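Local coordinates for nucleoprotein (Sendai virus, PDB 6M7D) that forms the helical nucleocapsid, enclosing viral RNA at six nucleotides per subunit, so that the genome is shielded from nucleases yet remains a template for transcription and replication, at residues S142-G147 with G213-G218; G168-Q173 with L209-E214; W175-K180 with K190-R195. One frame throughout, in Å; residues are numbered along the deposited sequence.

Contact 1: residues S142-G147 with G213-G218; sequences SPLFQG and GETVEG
The carbonyl oxygen L144 O is gripped twice, firmly by the hydroxyl of T215 and weakly by that of T212, at the N-terminal end of helix 213-225. T212 is the N-cap of this helix and T215 sits in its first turn, so the loop segment 142-147, between helices 129-135 and 154-160, is tied directly to a helix start. T215 OG1 donates to L144 O over 2.6 Å, arriving above the carbonyl plane at a C=O...donor angle of 121°. Its chi1 of -60° sets OG1 beside its own backbone N and anti to the carbonyl carbon, while a second hydrogen bond joins it to T212 OG1. The leucine itself turns its CG anti to the backbone N and packs on T55, L58 and L62 of helix 47-62, with CD1 4.0 Å from T215 OG1. One residue earlier on each side, E214 bends at chi2 and crosses P143 obliquely, bringing OE1 to 3.8 Å from P143 CD. This carboxylate, close to a helix N terminus, may ease the partial positive charge there; its OE2 has a long, weak ion pair with R189. S142 turns toward the helix and sets OG 3.1 Å from E214 CB.

Contact 2: residues G168-Q173 with L209-E214; sequences GAIIVQ and LVFTGE
The loop that leads into helix 213-225 runs across one flank of helix 163-181, and one glutamine pins it there. Q173 keeps CG beside its backbone N, extends beyond it, and then turns its terminal amide by a chi3 of 94°. OE1 thereby accepts the backbone N-H of F211 over 2.7 Å (F211 N to Q173 OE1) in a nearly straight bond of 164°, the donor standing somewhat above the plane of the amide. The same side chain works a second time through its aliphatic part: Q173 CB lies over one face of the F211 ring, 3.6 Å from the centroid, a CH-pi contact beside that hydrogen bond. This loop ends at T212, the N-cap of helix 213-225, so the fixing of F211 comes one residue before the helix is capped. At the ring edge, in plane, sits I170 CG2, 3.9 Å from F211 CZ, with the two side chains crossing at about a right angle. L209 forks over the preceding part of the helix, where its CD1 meets A169 CB at 4.0 Å and its CD2 meets I170 CD1 at 4.2 Å. All six touching residues are buried, and V210 makes a backbone hydrogen bond with Q146.

Contact 3: residues W175-K180 with K190-R195; sequences WIVLVK and KGFFNR. With nucleotides of chain B.
Two successive phosphates share one ammonium: K180 NZ donates to U4 OP1 of chain B at 2.9 Å and to U5 OP2 of chain B at 3.0 Å. The next phosphate is met by two neighbouring residues of helix 188-202. N194 ND2 bonds to U6 OP2 of chain B over 2.6 Å, and R195 NH2 reaches the same oxygen by a bond of 2.7 Å that is weak, its N-H...acceptor angle only 119°; a second weak bond runs from R195 NH2 to U6 O5' of chain B. K190 NZ stops 3.6 Å from U5 OP1 of chain B, adding positive charge likely to favour the RNA phosphates, which probably also offset the nearby like charges of K180 and K190. K180, K190 and R195 are experimentally identified RNA-binding residues.

Behind this shell the hydrocarbon parts of K180 and R195 pack against the partner helix. K180, extended beyond CG, runs past G191, its CD 4.1 Å from G191 CA. R195 bends at chi2 and chi3, so its base points at the partner helix while its guanidinium leads away to the RNA, with U6 C6 of chain B over one face and Y260 in a cation-pi contact. The underlying element is a helix-loop-helix pair, helices 163-181 and 188-202, whose short segments cross at 131° with axes 8.6 Å apart at closest approach. I176 faces the base of R195, CG2 beside CB, and V179 CG1 touches R195 CG, the side chains crossing at about a right angle. Deeper still, the CD2-CE2 side of F192 is flanked by the CG2 methyls of I176 and V177, I176 CG2 being 3.4 Å from F192 CD2. On helix 213-225, V177 packs on I219 and M223, F192 on V216.

Overall arrangement
Followed from the N terminus, the chain first passes residues 142-147, whose loop is closed only when contact 1 meets helix 213-225, the widest closure of the three. Within it, helix 163-181 supplies 168-173 for contact 2, which is closed by the approach to helix 213-225; the two contacts share G213 and E214. Contact 3, made by 175-180 and 190-195, closes the shortest loop and lies inside both others, so the closures nest and none cross. Contacts 1 and 2 adjoin directly, F145 packing on F211, while F192 and F193 of contact 3 lean against both. Together they join the 142-147 loop to helices 163-181, 188-202 and 213-225, with the RNA at the contact 3 end.

Contact 1: residues S142-G147 with G213-G218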
# COMPACT_ATOMS: atom_id res chain seq x y z
N SER A 142 10.46 -21.57 8.16
CA SER A 142 9.02 -21.81 8.43
C SER A 142 8.35 -22.26 7.12
O SER A 142 8.94 -22.03 6.05
CB SER A 142 8.35 -20.58 9.00
OG SER A 142 8.56 -19.46 8.16
N PRO A 143 7.16 -22.90 7.15
CA PRO A 143 6.50 -23.35 5.92
C PRO A 143 6.13 -22.16 5.02
O PRO A 143 5.64 -21.17 5.52
CB PRO A 143 5.23 -24.06 6.42
CG PRO A 143 5.00 -23.50 7.80
CD PRO A 143 6.38 -23.22 8.35
N LEU A 144 6.40 -22.29 3.71
CA LEU A 144 6.13 -21.22 2.72
C LEU A 144 4.62 -20.95 2.60
O LEU A 144 4.24 -19.76 2.57
CB LEU A 144 6.71 -21.65 1.37
CG LEU A 144 6.69 -20.58 0.28
CD1 LEU A 144 7.47 -19.35 0.73
CD2 LEU A 144 7.26 -21.12 -1.02
N PHE A 145 3.80 -22.00 2.58
CA PHE A 145 2.33 -21.84 2.43
C PHE A 145 1.59 -22.59 3.53
O PHE A 145 2.17 -23.51 4.14
CB PHE A 145 1.86 -22.33 1.06
CG PHE A 145 2.36 -21.55 -0.13
CD1 PHE A 145 1.94 -20.24 -0.34
CD2 PHE A 145 3.24 -22.11 -1.03
CE1 PHE A 145 2.40 -19.52 -1.43
CE2 PHE A 145 3.69 -21.39 -2.13
CZ PHE A 145 3.27 -20.10 -2.32
N GLN A 146 0.35 -22.17 3.80
CA GLN A 146 -0.50 -22.81 4.84
C GLN A 146 -0.99 -24.18 4.34
O GLN A 146 -1.44 -24.25 3.17
CB GLN A 146 -1.70 -21.92 5.16
CG GLN A 146 -1.31 -20.56 5.73
CD GLN A 146 -2.52 -19.72 6.06
OE1 GLN A 146 -3.66 -20.19 6.02
NE2 GLN A 146 -2.28 -18.47 6.41
N GLY A 147 -0.92 -25.20 5.19
CA GLY A 147 -1.38 -26.56 4.84
C GLY A 147 -2.54 -26.99 5.72
O GLY A 147 -2.41 -26.90 6.95
N GLY A 213 1.49 -16.90 7.96
CA GLY A 213 1.83 -15.66 8.63
C GLY A 213 3.32 -15.37 8.57
O GLY A 213 3.73 -14.22 8.43
N GLU A 214 4.14 -16.42 8.67
CA GLU A 214 5.58 -16.24 8.64
C GLU A 214 6.05 -15.74 7.28
O GLU A 214 6.93 -14.88 7.20
CB GLU A 214 6.27 -17.56 9.00
CG GLU A 214 5.85 -18.13 10.34
CD GLU A 214 4.61 -19.00 10.24
OE1 GLU A 214 4.75 -20.22 10.01
OE2 GLU A 214 3.49 -18.46 10.40
N THR A 215 5.48 -16.28 6.21
CA THR A 215 5.77 -15.77 4.87
C THR A 215 5.38 -14.31 4.76
O THR A 215 6.11 -13.50 4.17
CB THR A 215 5.04 -16.60 3.82
OG1 THR A 215 5.47 -17.96 3.91
CG2 THR A 215 5.30 -16.07 2.43
N VAL A 216 4.20 -13.97 5.29
CA VAL A 216 3.70 -12.56 5.22
C VAL A 216 4.66 -11.67 6.01
O VAL A 216 5.02 -10.59 5.49
CB VAL A 216 2.27 -12.47 5.79
CG1 VAL A 216 1.82 -11.03 5.94
CG2 VAL A 216 1.28 -13.25 4.94
N GLU A 217 5.10 -12.12 7.19
CA GLU A 217 6.04 -11.33 8.03
C GLU A 217 7.38 -11.18 7.30
O GLU A 217 7.92 -10.06 7.27
CB GLU A 217 6.23 -12.02 9.38
CG GLU A 217 4.94 -12.21 10.14
CD GLU A 217 4.20 -10.92 10.45
OE1 GLU A 217 3.00 -10.99 10.79
OE2 GLU A 217 4.82 -9.85 10.36
N GLY A 218 7.87 -12.27 6.70
CA GLY A 218 9.16 -12.26 5.98
C GLY A 218 9.12 -11.34 4.77
O GLY A 218 10.08 -10.58 4.59

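Contact 2: residues G168-Q173 with L209-E214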
# COMPACT_ATOMS: atom_id res chain seq x y z
N GLY A 168 -0.79 -15.86 -10.21
CA GLY A 168 -1.53 -14.69 -9.78
C GLY A 168 -1.88 -14.74 -8.31
O GLY A 168 -1.84 -13.71 -7.64
N ALA A 169 -2.22 -15.91 -7.79
CA ALA A 169 -2.43 -16.05 -6.36
C ALA A 169 -1.20 -15.60 -5.58
O ALA A 169 -1.29 -14.75 -4.69
CB ALA A 169 -2.79 -17.49 -6.01
N ILE A 170 -0.04 -16.14 -5.94
CA ILE A 170 1.19 -15.83 -5.21
C ILE A 170 1.51 -14.34 -5.30
O ILE A 170 1.81 -13.68 -4.30
CB ILE A 170 2.35 -16.69 -5.72
CG1 ILE A 170 2.01 -18.17 -5.58
CG2 ILE A 170 3.62 -16.37 -4.97
CD1 ILE A 170 3.06 -19.08 -6.16
N ILE A 171 1.45 -13.78 -6.51
CA ILE A 171 1.85 -12.40 -6.71
C ILE A 171 0.86 -11.45 -6.05
O ILE A 171 1.25 -10.45 -5.43
CB ILE A 171 2.02 -12.13 -8.21
CG1 ILE A 171 3.21 -12.92 -8.73
CG2 ILE A 171 2.21 -10.65 -8.47
CD1 ILE A 171 3.38 -12.85 -10.20
N VAL A 172 -0.44 -11.74 -6.17
CA VAL A 172 -1.46 -10.96 -5.50
C VAL A 172 -1.22 -10.95 -4.00
O VAL A 172 -1.42 -9.93 -3.34
CB VAL A 172 -2.85 -11.52 -5.84
CG1 VAL A 172 -3.85 -11.24 -4.75
CG2 VAL A 172 -3.32 -10.91 -7.12
N GLN A 173 -0.76 -12.07 -3.45
CA GLN A 173 -0.51 -12.10 -2.02
C GLN A 173 0.71 -11.28 -1.64
O GLN A 173 0.74 -10.66 -0.57
CB GLN A 173 -0.36 -13.53 -1.55
CG GLN A 173 -1.64 -14.28 -1.57
CD GLN A 173 -1.49 -15.64 -0.98
OE1 GLN A 173 -1.74 -15.84 0.20
NE2 GLN A 173 -1.06 -16.59 -1.79
N LEU A 209 -2.26 -22.11 -1.88
CA LEU A 209 -1.26 -21.08 -2.10
C LEU A 209 -1.45 -19.88 -1.20
O LEU A 209 -0.97 -18.79 -1.52
CB LEU A 209 -1.26 -20.64 -3.56
CG LEU A 209 -0.84 -21.69 -4.58
CD1 LEU A 209 -1.16 -21.19 -5.96
CD2 LEU A 209 0.64 -22.01 -4.46
N VAL A 210 -2.13 -20.05 -0.07
CA VAL A 210 -2.32 -18.95 0.87
C VAL A 210 -1.09 -18.83 1.75
O VAL A 210 -0.75 -19.76 2.48
CB VAL A 210 -3.58 -19.17 1.71
CG1 VAL A 210 -3.63 -18.18 2.85
CG2 VAL A 210 -4.81 -19.02 0.85
N PHE A 211 -0.42 -17.68 1.70
CA PHE A 211 0.77 -17.45 2.50
C PHE A 211 0.52 -17.76 3.96
O PHE A 211 -0.56 -17.48 4.49
CB PHE A 211 1.24 -16.00 2.37
CG PHE A 211 1.84 -15.66 1.05
CD1 PHE A 211 2.03 -16.61 0.08
CD2 PHE A 211 2.23 -14.36 0.79
CE1 PHE A 211 2.58 -16.28 -1.13
CE2 PHE A 211 2.79 -14.03 -0.41
CZ PHE A 211 2.96 -14.99 -1.37
N THR A 212 1.51 -18.35 4.62
CA THR A 212 1.47 -18.42 6.07
C THR A 212 1.74 -17.04 6.66
O THR A 212 2.16 -16.11 5.97
CB THR A 212 2.49 -19.42 6.60
OG1 THR A 212 3.73 -19.24 5.91
CG2 THR A 212 2.02 -20.82 6.38
N GLY A 213 1.49 -16.90 7.96
CA GLY A 213 1.83 -15.66 8.63
C GLY A 213 3.32 -15.37 8.57
O GLY A 213 3.73 -14.22 8.43
N GLU A 214 4.14 -16.42 8.67
CA GLU A 214 5.58 -16.24 8.64
C GLU A 214 6.05 -15.74 7.28
O GLU A 214 6.93 -14.88 7.20
CB GLU A 214 6.27 -17.56 9.00
CG GLU A 214 5.85 -18.13 10.34
CD GLU A 214 4.61 -19.00 10.24
OE1 GLU A 214 4.75 -20.22 10.01
OE2 GLU A 214 3.49 -18.46 10.40

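Contact 3: residues W175-K180 with K190-R195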
# COMPACT_ATOMS: atom_id res chain seq x y z
N TRP A 175 1.52 -8.53 -3.14
CA TRP A 175 0.98 -7.18 -3.13
C TRP A 175 0.13 -6.91 -1.89
O TRP A 175 0.16 -5.81 -1.31
CB TRP A 175 0.18 -6.95 -4.41
CG TRP A 175 1.03 -6.80 -5.61
CD1 TRP A 175 1.62 -7.79 -6.32
CD2 TRP A 175 1.39 -5.58 -6.24
NE1 TRP A 175 2.33 -7.27 -7.36
CE2 TRP A 175 2.21 -5.91 -7.34
CE3 TRP A 175 1.11 -4.24 -5.99
CZ2 TRP A 175 2.74 -4.95 -8.18
CZ3 TRP A 175 1.64 -3.30 -6.83
CH2 TRP A 175 2.44 -3.65 -7.91
N ILE A 176 -0.66 -7.90 -1.47
CA ILE A 176 -1.45 -7.76 -0.26
C ILE A 176 -0.55 -7.53 0.94
O ILE A 176 -0.89 -6.78 1.86
CB ILE A 176 -2.36 -8.98 -0.05
CG1 ILE A 176 -3.42 -9.04 -1.14
CG2 ILE A 176 -3.07 -8.90 1.27
CD1 ILE A 176 -4.15 -10.34 -1.18
N VAL A 177 0.62 -8.17 0.95
CA VAL A 177 1.60 -7.86 1.98
C VAL A 177 1.98 -6.39 1.92
O VAL A 177 1.96 -5.69 2.93
CB VAL A 177 2.84 -8.76 1.85
CG1 VAL A 177 3.93 -8.27 2.77
CG2 VAL A 177 2.49 -10.19 2.16
N LEU A 178 2.29 -5.89 0.72
CA LEU A 178 2.65 -4.48 0.58
C LEU A 178 1.58 -3.55 1.14
O LEU A 178 1.89 -2.43 1.56
CB LEU A 178 2.92 -4.12 -0.88
CG LEU A 178 3.36 -2.66 -1.08
CD1 LEU A 178 4.68 -2.42 -0.41
CD2 LEU A 178 3.43 -2.26 -2.54
N VAL A 179 0.32 -3.99 1.15
CA VAL A 179 -0.76 -3.11 1.62
C VAL A 179 -0.44 -2.52 2.99
O VAL A 179 -0.71 -1.34 3.25
CB VAL A 179 -2.11 -3.86 1.64
CG1 VAL A 179 -3.18 -2.98 2.26
CG2 VAL A 179 -2.53 -4.23 0.26
N LYS A 180 0.14 -3.31 3.89
CA LYS A 180 0.44 -2.84 5.24
C LYS A 180 1.88 -3.09 5.67
O LYS A 180 2.21 -2.80 6.82
CB LYS A 180 -0.51 -3.49 6.25
CG LYS A 180 -1.77 -2.72 6.48
CD LYS A 180 -2.54 -3.26 7.65
CE LYS A 180 -3.73 -2.39 7.97
NZ LYS A 180 -4.41 -2.88 9.18
N LYS A 190 -2.54 -9.65 10.53
CA LYS A 190 -3.99 -9.51 10.61
C LYS A 190 -4.53 -8.78 9.39
O LYS A 190 -5.52 -9.21 8.79
CB LYS A 190 -4.35 -8.78 11.90
CG LYS A 190 -5.83 -8.59 12.12
CD LYS A 190 -6.12 -7.21 12.68
CE LYS A 190 -7.57 -6.83 12.45
NZ LYS A 190 -7.91 -6.85 10.99
N GLY A 191 -3.90 -7.67 9.02
CA GLY A 191 -4.36 -6.92 7.87
C GLY A 191 -4.18 -7.68 6.57
O GLY A 191 -4.99 -7.55 5.65
N PHE A 192 -3.13 -8.49 6.49
CA PHE A 192 -2.93 -9.32 5.31
C PHE A 192 -4.07 -10.30 5.15
O PHE A 192 -4.61 -10.46 4.05
CB PHE A 192 -1.61 -10.08 5.39
CG PHE A 192 -1.44 -11.09 4.28
CD1 PHE A 192 -1.88 -12.39 4.43
CD2 PHE A 192 -0.87 -10.72 3.08
CE1 PHE A 192 -1.74 -13.29 3.40
CE2 PHE A 192 -0.74 -11.62 2.06
CZ PHE A 192 -1.17 -12.90 2.23
N PHE A 193 -4.44 -11.00 6.22
CA PHE A 193 -5.49 -12.00 6.07
C PHE A 193 -6.85 -11.35 5.90
O PHE A 193 -7.73 -11.89 5.22
CB PHE A 193 -5.44 -12.97 7.24
CG PHE A 193 -4.26 -13.88 7.20
CD1 PHE A 193 -4.10 -14.74 6.13
CD2 PHE A 193 -3.30 -13.83 8.17
CE1 PHE A 193 -3.00 -15.56 6.07
CE2 PHE A 193 -2.20 -14.66 8.11
CZ PHE A 193 -2.05 -15.52 7.06
N ASN A 194 -7.02 -10.15 6.44
CA ASN A 194 -8.24 -9.39 6.19
C ASN A 194 -8.36 -9.01 4.72
O ASN A 194 -9.44 -9.11 4.13
CB ASN A 194 -8.26 -8.15 7.08
CG ASN A 194 -9.56 -7.39 7.00
OD1 ASN A 194 -10.64 -7.95 7.19
ND2 ASN A 194 -9.46 -6.09 6.72
N ARG A 195 -7.25 -8.52 4.15
CA ARG A 195 -7.20 -8.16 2.70
C ARG A 195 -7.34 -9.42 1.84
O ARG A 195 -8.07 -9.38 0.84
CB ARG A 195 -5.88 -7.46 2.38
CG ARG A 195 -5.89 -5.96 2.64
CD ARG A 195 -7.18 -5.30 2.19
NE ARG A 195 -8.12 -5.15 3.28
CZ ARG A 195 -9.44 -5.13 3.14
NH1 ARG A 195 -9.98 -5.27 1.94
NH2 ARG A 195 -10.22 -4.98 4.20
P U B 6 -12.34 -3.72 6.51
OP1 U B 6 -13.27 -4.81 6.84
OP2 U B 6 -10.89 -3.95 6.60
O5' U B 6 -12.67 -3.20 5.05
C5' U B 6 -13.92 -2.62 4.73
C4' U B 6 -13.86 -1.87 3.43
O4' U B 6 -13.14 -0.63 3.62
C3' U B 6 -13.11 -2.55 2.30
O3' U B 6 -13.84 -3.59 1.67
C2' U B 6 -12.75 -1.38 1.40
O2' U B 6 -13.88 -0.96 0.65
C1' U B 6 -12.45 -0.29 2.43
N1 U B 6 -10.99 -0.18 2.71
C2 U B 6 -10.25 0.67 1.92
O2 U B 6 -10.72 1.33 1.03
N3 U B 6 -8.92 0.72 2.18
C4 U B 6 -8.25 0.02 3.15
O4 U B 6 -7.04 0.18 3.26
C5 U B 6 -9.08 -0.84 3.93
C6 U B 6 -10.38 -0.91 3.69
P U B 4 -3.55 0.61 10.57
OP1 U B 4 -3.44 -0.79 11.01
OP2 U B 4 -3.27 1.00 9.18
O5' U B 4 -5.02 1.12 10.88
C5' U B 4 -5.66 0.80 12.09
C4' U B 4 -7.12 1.14 12.05
O4' U B 4 -7.30 2.55 11.79
C3' U B 4 -7.94 0.50 10.95
O3' U B 4 -8.23 -0.86 11.17
C2' U B 4 -9.17 1.38 10.95
O2' U B 4 -9.97 1.09 12.08
C1' U B 4 -8.55 2.76 11.17
N1 U B 4 -8.37 3.53 9.92
C2 U B 4 -9.48 4.07 9.30
O2 U B 4 -10.62 3.93 9.68
N3 U B 4 -9.24 4.79 8.17
C4 U B 4 -8.03 5.03 7.61
O4 U B 4 -7.98 5.70 6.59
C5 U B 4 -6.92 4.46 8.31
C6 U B 4 -7.12 3.74 9.41
P U B 5 -8.09 -1.92 9.98
OP1 U B 5 -8.04 -3.27 10.58
OP2 U B 5 -7.01 -1.47 9.09
O5' U B 5 -9.43 -1.78 9.14
C5' U B 5 -10.69 -1.61 9.78
C4' U B 5 -11.64 -0.84 8.91
O4' U B 5 -11.17 0.51 8.71
C3' U B 5 -11.83 -1.35 7.50
O3' U B 5 -12.69 -2.47 7.44
C2' U B 5 -12.39 -0.13 6.78
O2' U B 5 -13.77 0.02 7.06
C1' U B 5 -11.65 1.00 7.48
N1 U B 5 -10.52 1.56 6.70
C2 U B 5 -10.79 2.42 5.66
O2 U B 5 -11.91 2.73 5.31
N3 U B 5 -9.71 2.92 5.00
C4 U B 5 -8.41 2.65 5.29
O4 U B 5 -7.53 3.18 4.61
C5 U B 5 -8.20 1.76 6.38
C6 U B 5 -9.24 1.26 7.04